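GTN Reductase (Agrobacterium tumefaciens, PDB 5N6G) probably acts as an FMN-dependent ene-reductase of the Old Yellow Enzyme family, reducing carbon-carbon double bonds with NADH or NADPH as hydride donor. Local coordinates at residues A[8-13]-A[261-266]; A[44-49]-A[85-90]; A[213-218]-A[254-259]; A[232-237]-A[282-287]; A[205-210]-A[246-251]. All coordinates share one frame; numbering follows the deposited sequence. Where two conformers were deposited one is given.

Interaction 1 of 5, residues A[8-13]-A[261-266]; sequences AQAGDI and LAFIHV
A10 and G11 lie against A262 and F263, where an N-terminal hairpin meets the start of strand 263-267. The backbones come very close. CA of G11 is 3.8 Å from CA of A262. The contact is buried and is made by van der Waals packing. A10 CB points at the other segment and sits 3.4 Å from the carbonyl oxygen of A262. In return, A262 CB rests 3.6 Å from the carbonyl oxygen of A10. The two methyls are thus each set beside the other residue's carbonyl.

The side chain of F263 can be followed outward. Its CB is 4.3 Å from A10 CB. A chi1 of 62° then swings CG between the backbone N and the carbonyl carbon. The ring meets A10 CB obliquely, mainly with the CD1 side. Further out, at CE1, the nearest atom of the hairpin is I13 CD1 at 4.9 Å, too far for contact. The ring also touches I303 on the next strand. The side chain is about 10 Å from the bound FMN at the nearest atoms, so it does not touch the cofactor.

The hairpin is held by its own bonds. A10 N to I13 O and I13 N to A10 O, both 2.8 Å, close a type II' turn with G11 at its first corner. Q9 NE2 folds back onto G11 O at 3.0 Å. A262 is tied by its backbone to T227 and L301, on the two flanking strands. A short hairpin laid over the N-terminal end of the barrel strands is typical of the Old Yellow Enzyme form of the TIM barrel.

Interaction 2 of 5, residues A[44-49]-A[85-90]; sequences QRATAG and DGVHSA
A type I turn from R45 to A48 sets A46 against the last turn of helix 74-89, with CA of A46 5.3 Å from CA of V87. A46 is the centre of the contact. Its CB points at the helix and meets two residues one turn apart. It touches A90 CB at 3.6 Å and also meets V87 CG1 at 4.1 Å. The carbonyl oxygen of V87 is about as near. The V87 chi1 of 168° places CG1 anti to the backbone N, which turns that branch to A46. The neighbour R45 points away from the helix. Its NH1 donates to Q44 OE1 at 2.9 Å, in the carbonyl plane and on a lone pair. Its guanidinium also reaches the backbone oxygens of Y41, F331 and I332, which anchors the turn from behind.

One ordered water finishes the junction. It donates to A46 O and to A90 O, each at 2.8 Å. Both oxygens are acceptors and cannot bond each other, so the water's two hydrogens are what link them. The direct contact therefore depends on apolar fit. The only polar link found between the two segments is this water, which holds two backbone carbonyls at an exposed helix end.

Interaction 3 of 5, residues A[213-218]-A[254-259]; sequences EVVDAV and EQLGKR
D216 and R259 form a salt bridge that joins helix 204-222, on the outside of the TIM barrel, to the turn that follows the neighbouring helix 245-256. R259 grips the carboxylate side-on with two nitrogens. NE donates to D216 OD1 at 2.8 Å and NH2 donates to D216 OD2 at 3.0 Å. Each oxygen uses its syn lone pair. The carboxylate and guanidinium planes are only 5° apart, so the two groups form a nearly flat pair. The bonds are fairly straight, with an N-H...O angle of 163° at NH2.

Beside the ion pair lies an apolar layer. V215 CG2 touches L256 CD2 at 4.0 Å, and R259 CD passes near V215 CG1 at 4.3 Å. V215 and L256 both rest on I229 of strand 227-231, so they pack between the helices and that strand. L256 also packs on L211 and L212 of the first helix.

The next shell fixes the arginine. R259 is extended from CG to NE, which carries the guanidinium back along its own helix end. There NH1 donates to Q255 O at 3.0 Å. That link holds the guanidinium from the edge remote from the aspartate and should limit its rotation. The type I turn from L256 to R259 sets the path of the chain. Q255 O is shared: K258 N and R259 NH1 reach it from opposite faces of its carbonyl plane.

Interaction 4 of 5, residues A[232-237]-A[282-287]; sequences SPVTPA and KPFDYA
P233 makes a CH-pi contact with F284. P233 CB lies over one face of the phenyl ring, 3.8 Å from its centroid and 18° off the ring normal. P233 CG adds a second touch at the ring, 3.8 Å from F284 CZ. The F284 chi1 of -168° puts CG anti to the backbone N and sends the ring toward the proline.

Van der Waals packing of V234 follows. V234 CG1 meets F284 CB at 3.8 Å. Its other branch, CG2, comes within 3.4 Å of Y286 OH, approaching from the opposite direction. The tyrosine hydroxyl has its polar partner in G269 N.

The segments belong to the C-terminal side of the TIM barrel, where the loops of this fold frame the active site. Residues 232-237 follow strand 227-231. Residues 282-287 lead into helix 286-295. The side chain of P233 is about 11 Å from the bound FMN at the nearest atoms.

Ring-to-ring contact is made within 282-287. The F284 edge points at the face of the Y286 ring, with F284 CD2 lying 3.4 Å above the plane of the Y286 ring, over its centre. F284 also meets F289 edge-to-face.

One polar bond sits at the helix start. D285 is the N-cap of helix 286-295, and its OD1 accepts from S288 N.

Interaction 5 of 5, residues A[205-210]-A[246-251]; sequences ENRARF and QPLYNY
This is a helix-to-helix contact on the outside of the barrel, with Y251 of helix 245-256 packed on E205 and A208 of helix 204-222. The short axes pass 10.1 Å apart and their directions differ by 47°. Y251 contributes the largest share of the buried area. Its chi1 of 172° sets the ring anti to the backbone N and extends it across to the first helix. A208 CB meets the ring at its edge, 3.7 Å from CE2. At the far end, E205 CG lies 3.6 Å from Y251 OH. E205 bends at chi2 and crosses the tyrosine at about a right angle. Its CB and CG do the touching.

A water completes this end. It donates to E205 O at 2.8 Å and also bonds Y251 OH at 2.9 Å. It lies in the plane of the tyrosine ring.

One turn away, L248 meets the side chain of R207. L248 CD1 is over one face of the guanidinium, and CD2 is 3.9 Å from NH1. R207 bends at chi3 to get there. Its polar edge is held by other residues: NH1 bonds L189 O and pairs with E242 OE1, and NE bonds G202 O. The leucine thus packs on a charge that is already well tied. Helices 204-222 and 245-256 are joined through strand 227-231, as consecutive beta/alpha units of a TIM barrel are.

How the interactions relate
All five interactions belong to one eight-stranded TIM barrel. Interaction 2 closes before 3, 4 and 5 open, and stands apart, about 36 Å from interaction 5 between centres. Interactions 3 and 5 share helices 204-222 and 245-256, fastening them at two levels with centres about 12 Å apart. Interactions 4 and 5 have centres about 14 Å apart, and D285 N reaches Q246 OE1 between them. The segments of 3 and 5, and of 4 and 5, alternate along the chain. Interaction 1 touches interaction 3 where L261 packs on L256 and V215, and interaction 4 through V266 and P233. Hairpin, outer helices and loops are thus joined to each other and to the flavin-bearing barrel.

Interaction 1 of 5, residues A[8-13]-A[261-266]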
# COMPACT_ATOMS: atom_id res chain seq x y z
N ALA A 8 -13.18 -8.64 13.30
CA ALA A 8 -12.10 -7.94 13.95
C ALA A 8 -12.39 -6.45 13.96
O ALA A 8 -13.32 -5.97 13.30
CB ALA A 8 -10.77 -8.20 13.26
N GLN A 9 -11.57 -5.72 14.70
CA GLN A 9 -11.68 -4.28 14.81
C GLN A 9 -10.32 -3.68 14.50
O GLN A 9 -9.32 -4.07 15.11
CB GLN A 9 -12.15 -3.87 16.22
CG GLN A 9 -12.52 -2.40 16.35
CD GLN A 9 -13.86 -2.08 15.73
OE1 GLN A 9 -14.72 -2.95 15.63
NE2 GLN A 9 -14.06 -0.83 15.34
N ALA A 10 -10.28 -2.75 13.56
CA ALA A 10 -9.05 -2.03 13.23
C ALA A 10 -9.33 -0.57 13.55
O ALA A 10 -9.94 0.12 12.73
CB ALA A 10 -8.66 -2.22 11.77
N GLY A 11 -8.95 -0.13 14.73
CA GLY A 11 -9.25 1.24 15.12
C GLY A 11 -10.76 1.46 15.10
O GLY A 11 -11.51 0.76 15.80
N ASP A 12 -11.21 2.41 14.29
CA ASP A 12 -12.63 2.71 14.15
C ASP A 12 -13.35 1.83 13.14
O ASP A 12 -14.56 1.98 12.97
CB ASP A 12 -12.83 4.18 13.72
CG ASP A 12 -12.24 5.16 14.70
OD1 ASP A 12 -12.16 4.83 15.90
OD2 ASP A 12 -11.85 6.27 14.28
N ILE A 13 -12.64 0.92 12.48
CA ILE A 13 -13.20 0.15 11.37
C ILE A 13 -13.52 -1.26 11.86
O ILE A 13 -12.63 -1.98 12.32
CB ILE A 13 -12.23 0.10 10.18
CG1 ILE A 13 -11.77 1.52 9.83
CG2 ILE A 13 -12.92 -0.53 8.99
CD1 ILE A 13 -10.65 1.58 8.82
N LEU A 261 -3.05 3.93 16.11
CA LEU A 261 -3.38 3.65 14.72
C LEU A 261 -4.32 2.46 14.58
O LEU A 261 -4.42 1.59 15.46
CB LEU A 261 -2.12 3.41 13.89
CG LEU A 261 -1.11 4.58 13.83
CD1 LEU A 261 0.02 4.20 12.92
CD2 LEU A 261 -1.79 5.86 13.35
N ALA A 262 -4.99 2.41 13.42
CA ALA A 262 -6.01 1.39 13.17
C ALA A 262 -5.38 0.04 12.84
O ALA A 262 -5.87 -0.99 13.32
CB ALA A 262 -6.91 1.83 12.02
N PHE A 263 -4.29 0.04 12.09
CA PHE A 263 -3.67 -1.20 11.66
C PHE A 263 -2.25 -0.95 11.16
O PHE A 263 -1.91 0.14 10.69
CB PHE A 263 -4.50 -1.93 10.58
CG PHE A 263 -4.69 -1.16 9.29
CD1 PHE A 263 -5.78 -0.30 9.15
CD2 PHE A 263 -3.81 -1.29 8.22
CE1 PHE A 263 -5.99 0.42 7.97
CE2 PHE A 263 -4.02 -0.58 7.03
CZ PHE A 263 -5.10 0.28 6.91
N ILE A 264 -1.45 -2.01 11.28
CA ILE A 264 -0.13 -2.13 10.67
C ILE A 264 -0.20 -3.30 9.71
O ILE A 264 -0.59 -4.41 10.10
CB ILE A 264 0.98 -2.39 11.71
CG1 ILE A 264 0.86 -1.46 12.93
CG2 ILE A 264 2.35 -2.35 11.03
CD1 ILE A 264 1.11 0.01 12.62
N HIS A 265 0.17 -3.06 8.45
CA HIS A 265 0.17 -4.07 7.41
C HIS A 265 1.61 -4.34 7.01
O HIS A 265 2.30 -3.44 6.52
CB HIS A 265 -0.67 -3.57 6.23
CG HIS A 265 -0.85 -4.54 5.12
ND1 HIS A 265 -1.67 -4.26 4.05
CD2 HIS A 265 -0.32 -5.76 4.87
CE1 HIS A 265 -1.66 -5.27 3.20
NE2 HIS A 265 -0.85 -6.19 3.67
N VAL A 266 2.07 -5.57 7.24
CA VAL A 266 3.48 -5.91 7.06
C VAL A 266 3.64 -6.93 5.94
O VAL A 266 2.98 -7.98 5.94
CB VAL A 266 4.10 -6.45 8.37
CG1 VAL A 266 3.37 -7.69 8.86
CG2 VAL A 266 5.58 -6.74 8.19

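Interaction 2 of 5, residues A[44-49]-A[85-90]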
# COMPACT_ATOMS: atom_id res chain seq x y z
N GLN A 44 -17.07 -7.01 -6.76
CA GLN A 44 -16.98 -8.47 -6.84
C GLN A 44 -16.27 -9.07 -5.64
O GLN A 44 -16.46 -10.27 -5.35
CB GLN A 44 -16.22 -8.86 -8.11
CG GLN A 44 -17.04 -8.76 -9.38
CD GLN A 44 -16.25 -9.18 -10.61
OE1 GLN A 44 -15.04 -9.37 -10.55
NE2 GLN A 44 -16.94 -9.34 -11.72
N ARG A 45 -15.42 -8.27 -4.98
CA ARG A 45 -14.54 -8.71 -3.90
C ARG A 45 -14.95 -8.15 -2.53
O ARG A 45 -14.20 -8.30 -1.56
CB ARG A 45 -13.11 -8.32 -4.26
CG ARG A 45 -12.62 -9.12 -5.46
CD ARG A 45 -11.47 -8.47 -6.25
NE ARG A 45 -11.09 -9.41 -7.29
CZ ARG A 45 -11.76 -9.62 -8.41
NH1 ARG A 45 -12.86 -8.90 -8.67
NH2 ARG A 45 -11.35 -10.57 -9.25
N ALA A 46 -16.15 -7.61 -2.41
CA ALA A 46 -16.56 -6.90 -1.21
C ALA A 46 -16.89 -7.81 -0.04
O ALA A 46 -17.22 -7.29 1.03
CB ALA A 46 -17.78 -6.03 -1.53
N THR A 47 -16.85 -9.14 -0.22
CA THR A 47 -16.95 -10.02 0.94
C THR A 47 -15.64 -10.10 1.73
O THR A 47 -15.66 -10.64 2.85
CB THR A 47 -17.41 -11.44 0.55
OG1 THR A 47 -16.54 -11.99 -0.45
CG2 THR A 47 -18.82 -11.40 0.04
N ALA A 48 -14.55 -9.55 1.21
CA ALA A 48 -13.34 -9.39 2.01
C ALA A 48 -13.67 -8.65 3.30
O ALA A 48 -14.49 -7.74 3.30
CB ALA A 48 -12.28 -8.62 1.22
N GLY A 49 -13.04 -9.07 4.40
CA GLY A 49 -13.17 -8.31 5.64
C GLY A 49 -12.75 -6.86 5.48
O GLY A 49 -13.39 -5.95 6.02
N ASP A 85 -19.38 3.30 -2.26
CA ASP A 85 -20.81 3.03 -2.08
C ASP A 85 -21.13 1.57 -2.44
O ASP A 85 -21.90 0.91 -1.74
CB ASP A 85 -21.63 3.97 -2.94
CG ASP A 85 -21.71 5.39 -2.38
OD1 ASP A 85 -21.27 5.63 -1.22
OD2 ASP A 85 -22.23 6.26 -3.12
N GLY A 86 -20.59 1.08 -3.56
CA GLY A 86 -20.90 -0.28 -3.97
C GLY A 86 -20.37 -1.31 -3.00
O GLY A 86 -21.05 -2.29 -2.67
N VAL A 87 -19.13 -1.12 -2.54
CA VAL A 87 -18.55 -2.03 -1.56
C VAL A 87 -19.38 -2.01 -0.28
O VAL A 87 -19.68 -3.06 0.31
CB VAL A 87 -17.08 -1.66 -1.31
CG1 VAL A 87 -16.54 -2.40 -0.07
CG2 VAL A 87 -16.24 -1.92 -2.56
N HIS A 88 -19.77 -0.81 0.16
CA HIS A 88 -20.53 -0.72 1.40
C HIS A 88 -21.91 -1.36 1.25
O HIS A 88 -22.37 -2.04 2.18
CB HIS A 88 -20.66 0.74 1.83
CG HIS A 88 -19.38 1.31 2.35
ND1 HIS A 88 -19.04 2.63 2.18
CD2 HIS A 88 -18.36 0.73 3.03
CE1 HIS A 88 -17.85 2.84 2.73
NE2 HIS A 88 -17.42 1.71 3.25
N SER A 89 -22.57 -1.18 0.10
CA SER A 89 -23.88 -1.79 -0.11
C SER A 89 -23.80 -3.31 -0.04
O SER A 89 -24.78 -3.97 0.33
CB SER A 89 -24.45 -1.36 -1.45
OG SER A 89 -24.77 0.01 -1.41
N ALA A 90 -22.66 -3.88 -0.40
CA ALA A 90 -22.42 -5.31 -0.32
C ALA A 90 -21.92 -5.75 1.05
O ALA A 90 -21.60 -6.92 1.23
CB ALA A 90 -21.40 -5.73 -1.39
O HOH W 1 -19.44 -8.12 2.52

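Interaction 3 of 5, residues A[213-218]-A[254-259]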
# COMPACT_ATOMS: atom_id res chain seq x y z
N GLU A 213 6.05 12.11 10.28
CA GLU A 213 5.34 13.34 9.95
C GLU A 213 4.15 13.08 9.04
O GLU A 213 3.10 13.72 9.20
CB GLU A 213 6.30 14.35 9.31
CG GLU A 213 7.24 14.99 10.31
CD GLU A 213 8.29 15.90 9.70
OE1 GLU A 213 8.51 15.86 8.48
OE2 GLU A 213 8.91 16.67 10.47
N VAL A 214 4.30 12.14 8.10
CA VAL A 214 3.17 11.75 7.25
C VAL A 214 2.07 11.15 8.10
O VAL A 214 0.90 11.52 7.99
CB VAL A 214 3.62 10.78 6.14
CG1 VAL A 214 2.41 10.22 5.39
CG2 VAL A 214 4.60 11.46 5.18
N VAL A 215 2.42 10.21 8.99
CA VAL A 215 1.41 9.58 9.84
C VAL A 215 0.68 10.63 10.67
O VAL A 215 -0.54 10.62 10.77
CB VAL A 215 2.04 8.49 10.73
CG1 VAL A 215 1.03 8.01 11.78
CG2 VAL A 215 2.50 7.34 9.90
N ASP A 216 1.43 11.53 11.30
CA ASP A 216 0.79 12.51 12.16
C ASP A 216 -0.07 13.50 11.36
O ASP A 216 -1.11 13.93 11.84
CB ASP A 216 1.84 13.21 13.01
CG ASP A 216 2.53 12.26 13.99
OD1 ASP A 216 1.94 11.20 14.33
OD2 ASP A 216 3.66 12.58 14.44
N ALA A 217 0.34 13.84 10.13
CA ALA A 217 -0.47 14.71 9.27
C ALA A 217 -1.78 14.04 8.87
O ALA A 217 -2.85 14.67 8.92
CB ALA A 217 0.33 15.11 8.02
N VAL A 218 -1.72 12.77 8.44
CA VAL A 218 -2.93 12.04 8.06
C VAL A 218 -3.84 11.82 9.26
O VAL A 218 -5.05 12.05 9.21
CB VAL A 218 -2.54 10.70 7.40
CG1 VAL A 218 -3.74 9.81 7.18
CG2 VAL A 218 -1.78 10.97 6.09
N GLU A 254 7.96 1.10 17.25
CA GLU A 254 7.87 1.62 18.61
C GLU A 254 7.19 2.99 18.60
O GLU A 254 6.34 3.27 19.44
CB GLU A 254 9.27 1.70 19.21
CG GLU A 254 9.32 2.27 20.59
CD GLU A 254 10.67 2.88 20.93
OE1 GLU A 254 11.64 2.68 20.15
OE2 GLU A 254 10.76 3.58 21.96
N GLN A 255 7.57 3.84 17.65
CA GLN A 255 6.94 5.15 17.57
C GLN A 255 5.49 5.04 17.12
O GLN A 255 4.63 5.77 17.63
CB GLN A 255 7.73 6.06 16.63
CG GLN A 255 9.18 6.24 17.01
CD GLN A 255 9.43 6.34 18.50
OE1 GLN A 255 8.86 7.18 19.18
NE2 GLN A 255 10.29 5.48 19.01
N LEU A 256 5.19 4.14 16.16
CA LEU A 256 3.82 3.96 15.72
C LEU A 256 2.94 3.41 16.83
O LEU A 256 1.73 3.68 16.87
CB LEU A 256 3.77 3.05 14.49
CG LEU A 256 4.43 3.64 13.25
CD1 LEU A 256 4.42 2.57 12.15
CD2 LEU A 256 3.77 4.87 12.72
N GLY A 257 3.52 2.64 17.75
CA GLY A 257 2.79 2.11 18.88
C GLY A 257 2.25 3.16 19.82
O GLY A 257 1.37 2.88 20.64
N LYS A 258 2.77 4.38 19.72
CA LYS A 258 2.34 5.50 20.54
C LYS A 258 1.19 6.28 19.93
O LYS A 258 0.64 7.17 20.62
CB LYS A 258 3.52 6.44 20.75
CG LYS A 258 4.70 5.84 21.50
CD LYS A 258 5.89 6.76 21.41
CE LYS A 258 7.08 6.20 22.17
NZ LYS A 258 8.22 7.16 22.07
N ARG A 259 0.78 5.95 18.71
CA ARG A 259 -0.09 6.81 17.91
C ARG A 259 -1.51 6.31 17.68
O ARG A 259 -2.24 6.91 16.88
CB ARG A 259 0.61 7.10 16.58
CG ARG A 259 1.76 8.09 16.80
CD ARG A 259 2.78 8.02 15.75
NE ARG A 259 3.55 9.26 15.63
CZ ARG A 259 4.69 9.52 16.27
NH1 ARG A 259 5.24 8.65 17.12
NH2 ARG A 259 5.31 10.67 16.03

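Interaction 4 of 5, residues A[232-237]-A[282-287]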
# COMPACT_ATOMS: atom_id res chain seq x y z
N SER A 232 7.43 -2.78 4.77
CA SER A 232 8.06 -3.92 4.10
C SER A 232 9.55 -3.89 4.42
O SER A 232 10.37 -3.37 3.65
CB SER A 232 7.81 -3.89 2.59
OG SER A 232 8.18 -2.63 2.02
N PRO A 233 9.94 -4.44 5.58
CA PRO A 233 11.30 -4.21 6.10
C PRO A 233 12.44 -4.68 5.21
O PRO A 233 13.52 -4.07 5.26
CB PRO A 233 11.30 -4.99 7.43
CG PRO A 233 9.88 -5.01 7.85
CD PRO A 233 9.05 -5.03 6.60
N VAL A 234 12.29 -5.74 4.43
CA VAL A 234 13.44 -6.31 3.73
C VAL A 234 13.28 -6.34 2.23
O VAL A 234 14.16 -6.85 1.54
CB VAL A 234 13.77 -7.73 4.24
CG1 VAL A 234 14.08 -7.72 5.72
CG2 VAL A 234 12.65 -8.70 3.95
N THR A 235 12.21 -5.81 1.69
CA THR A 235 11.94 -6.07 0.29
C THR A 235 12.96 -5.37 -0.60
O THR A 235 13.36 -4.24 -0.33
CB THR A 235 10.54 -5.61 -0.08
OG1 THR A 235 10.32 -6.01 -1.43
CG2 THR A 235 10.40 -4.12 0.04
N PRO A 236 13.37 -6.01 -1.70
CA PRO A 236 14.28 -5.37 -2.65
C PRO A 236 13.57 -4.60 -3.76
O PRO A 236 14.22 -4.17 -4.72
CB PRO A 236 15.01 -6.58 -3.23
CG PRO A 236 13.97 -7.65 -3.26
CD PRO A 236 13.10 -7.41 -2.06
N ALA A 237 12.27 -4.45 -3.65
CA ALA A 237 11.49 -3.77 -4.67
C ALA A 237 12.08 -2.40 -5.01
O ALA A 237 12.46 -1.63 -4.13
CB ALA A 237 10.05 -3.60 -4.18
N LYS A 282 22.00 -10.18 8.81
CA LYS A 282 21.16 -10.82 9.81
C LYS A 282 19.75 -11.06 9.28
O LYS A 282 19.15 -10.14 8.70
CB LYS A 282 21.08 -9.95 11.07
CG LYS A 282 22.42 -9.83 11.80
CD LYS A 282 22.34 -8.83 12.95
CE LYS A 282 23.68 -8.67 13.66
NZ LYS A 282 23.60 -7.66 14.76
N PRO A 283 19.16 -12.23 9.49
CA PRO A 283 17.75 -12.40 9.17
C PRO A 283 16.88 -11.49 10.03
O PRO A 283 17.17 -11.27 11.20
CB PRO A 283 17.48 -13.88 9.48
CG PRO A 283 18.82 -14.50 9.66
CD PRO A 283 19.75 -13.43 10.09
N PHE A 284 15.81 -10.98 9.44
CA PHE A 284 14.88 -10.12 10.15
C PHE A 284 14.00 -10.97 11.05
O PHE A 284 13.53 -12.04 10.64
CB PHE A 284 14.01 -9.33 9.16
CG PHE A 284 13.22 -8.21 9.78
CD1 PHE A 284 13.80 -6.99 10.00
CD2 PHE A 284 11.89 -8.38 10.11
CE1 PHE A 284 13.10 -5.95 10.57
CE2 PHE A 284 11.16 -7.34 10.68
CZ PHE A 284 11.77 -6.11 10.90
N ASP A 285 13.77 -10.49 12.27
CA ASP A 285 12.97 -11.18 13.28
C ASP A 285 11.61 -10.49 13.33
O ASP A 285 11.46 -9.41 13.90
CB ASP A 285 13.72 -11.14 14.61
CG ASP A 285 13.02 -11.91 15.71
OD1 ASP A 285 11.79 -12.17 15.62
OD2 ASP A 285 13.72 -12.24 16.69
N TYR A 286 10.60 -11.10 12.69
CA TYR A 286 9.28 -10.48 12.63
C TYR A 286 8.55 -10.54 13.97
O TYR A 286 7.72 -9.67 14.25
CB TYR A 286 8.45 -11.14 11.54
CG TYR A 286 8.99 -10.84 10.17
CD1 TYR A 286 8.57 -9.74 9.46
CD2 TYR A 286 10.00 -11.63 9.61
CE1 TYR A 286 9.09 -9.43 8.20
CE2 TYR A 286 10.53 -11.32 8.36
CZ TYR A 286 10.07 -10.24 7.67
OH TYR A 286 10.61 -9.95 6.42
N ALA A 287 8.85 -11.52 14.81
CA ALA A 287 8.28 -11.54 16.17
C ALA A 287 8.82 -10.38 17.01
O ALA A 287 8.07 -9.79 17.80
CB ALA A 287 8.59 -12.86 16.85

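Interaction 5 of 5, residues A[205-210]-A[246-251]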
# COMPACT_ATOMS: atom_id res chain seq x y z
N GLU A 205 16.54 7.93 13.75
CA GLU A 205 15.50 8.90 14.10
C GLU A 205 15.25 9.87 12.97
O GLU A 205 14.10 10.24 12.68
CB GLU A 205 15.90 9.66 15.37
CG GLU A 205 16.02 8.80 16.65
CD GLU A 205 17.30 7.91 16.78
OE1 GLU A 205 18.26 8.00 15.97
OE2 GLU A 205 17.33 7.10 17.73
N ASN A 206 16.32 10.33 12.32
CA ASN A 206 16.17 11.27 11.22
C ASN A 206 15.55 10.61 10.01
O ASN A 206 14.72 11.23 9.32
CB ASN A 206 17.53 11.87 10.85
CG ASN A 206 17.98 12.93 11.83
OD1 ASN A 206 17.30 13.22 12.83
ND2 ASN A 206 19.11 13.55 11.53
N ARG A 207 15.96 9.37 9.69
CA ARG A 207 15.39 8.69 8.53
C ARG A 207 13.92 8.32 8.72
O ARG A 207 13.18 8.24 7.73
CB ARG A 207 16.23 7.46 8.19
CG ARG A 207 17.62 7.88 7.62
CD ARG A 207 18.39 6.71 7.07
NE ARG A 207 19.09 5.96 8.12
CZ ARG A 207 19.10 4.64 8.24
NH1 ARG A 207 18.39 3.86 7.42
NH2 ARG A 207 19.84 4.08 9.18
N ALA A 208 13.48 8.09 9.96
CA ALA A 208 12.08 7.83 10.27
C ALA A 208 11.23 9.09 10.35
O ALA A 208 10.00 8.98 10.43
CB ALA A 208 11.99 7.07 11.59
N ARG A 209 11.86 10.26 10.37
CA ARG A 209 11.15 11.51 10.65
C ARG A 209 10.05 11.76 9.64
O ARG A 209 8.93 12.14 10.01
CB ARG A 209 12.14 12.67 10.63
CG ARG A 209 11.52 14.02 10.99
CD ARG A 209 12.58 15.13 10.98
NE ARG A 209 13.74 14.78 11.79
CZ ARG A 209 13.75 14.75 13.12
NH1 ARG A 209 12.66 15.04 13.80
NH2 ARG A 209 14.85 14.39 13.76
N PHE A 210 10.34 11.59 8.35
CA PHE A 210 9.32 11.84 7.32
C PHE A 210 8.13 10.90 7.49
O PHE A 210 6.97 11.34 7.44
CB PHE A 210 9.93 11.73 5.92
CG PHE A 210 8.95 12.02 4.82
CD1 PHE A 210 8.41 13.30 4.67
CD2 PHE A 210 8.56 11.03 3.94
CE1 PHE A 210 7.51 13.57 3.64
CE2 PHE A 210 7.66 11.29 2.92
CZ PHE A 210 7.14 12.54 2.77
N GLN A 246 16.64 -4.23 11.29
CA GLN A 246 15.96 -4.48 12.56
C GLN A 246 15.93 -3.25 13.46
O GLN A 246 14.84 -2.90 13.97
CB GLN A 246 16.58 -5.67 13.29
CG GLN A 246 15.66 -6.17 14.41
CD GLN A 246 14.65 -7.18 13.92
OE1 GLN A 246 15.02 -8.18 13.32
NE2 GLN A 246 13.36 -6.95 14.20
N PRO A 247 17.04 -2.58 13.74
CA PRO A 247 16.94 -1.40 14.63
C PRO A 247 16.10 -0.29 14.03
O PRO A 247 15.41 0.43 14.76
CB PRO A 247 18.41 -0.97 14.84
CG PRO A 247 19.19 -1.69 13.81
CD PRO A 247 18.44 -2.94 13.44
N LEU A 248 16.15 -0.16 12.70
CA LEU A 248 15.39 0.86 12.00
C LEU A 248 13.91 0.63 12.15
O LEU A 248 13.16 1.53 12.58
CB LEU A 248 15.76 0.82 10.52
CG LEU A 248 15.06 1.76 9.55
CD1 LEU A 248 15.34 3.23 9.87
CD2 LEU A 248 15.48 1.38 8.13
N TYR A 249 13.47 -0.57 11.79
CA TYR A 249 12.04 -0.88 11.77
C TYR A 249 11.49 -1.10 13.18
O TYR A 249 10.34 -0.73 13.44
CB TYR A 249 11.79 -2.07 10.86
CG TYR A 249 11.62 -1.60 9.44
CD1 TYR A 249 10.36 -1.22 8.96
CD2 TYR A 249 12.71 -1.46 8.61
CE1 TYR A 249 10.21 -0.77 7.67
CE2 TYR A 249 12.58 -0.98 7.33
CZ TYR A 249 11.33 -0.64 6.87
OH TYR A 249 11.23 -0.17 5.59
N ASN A 250 12.28 -1.64 14.10
CA ASN A 250 11.82 -1.70 15.48
C ASN A 250 11.59 -0.30 16.02
O ASN A 250 10.60 -0.06 16.71
CB ASN A 250 12.80 -2.47 16.35
CG ASN A 250 12.65 -4.00 16.21
OD1 ASN A 250 12.10 -4.51 15.22
ND2 ASN A 250 13.15 -4.72 17.21
N TYR A 251 12.47 0.65 15.69
CA TYR A 251 12.25 2.04 16.11
C TYR A 251 10.97 2.59 15.51
O TYR A 251 10.17 3.23 16.20
CB TYR A 251 13.44 2.91 15.72
CG TYR A 251 13.19 4.39 15.97
CD1 TYR A 251 13.43 4.94 17.21
CD2 TYR A 251 12.71 5.20 14.96
CE1 TYR A 251 13.17 6.29 17.44
CE2 TYR A 251 12.44 6.51 15.18
CZ TYR A 251 12.68 7.06 16.42
OH TYR A 251 12.42 8.41 16.67
O HOH W 2 11.90 9.95 14.32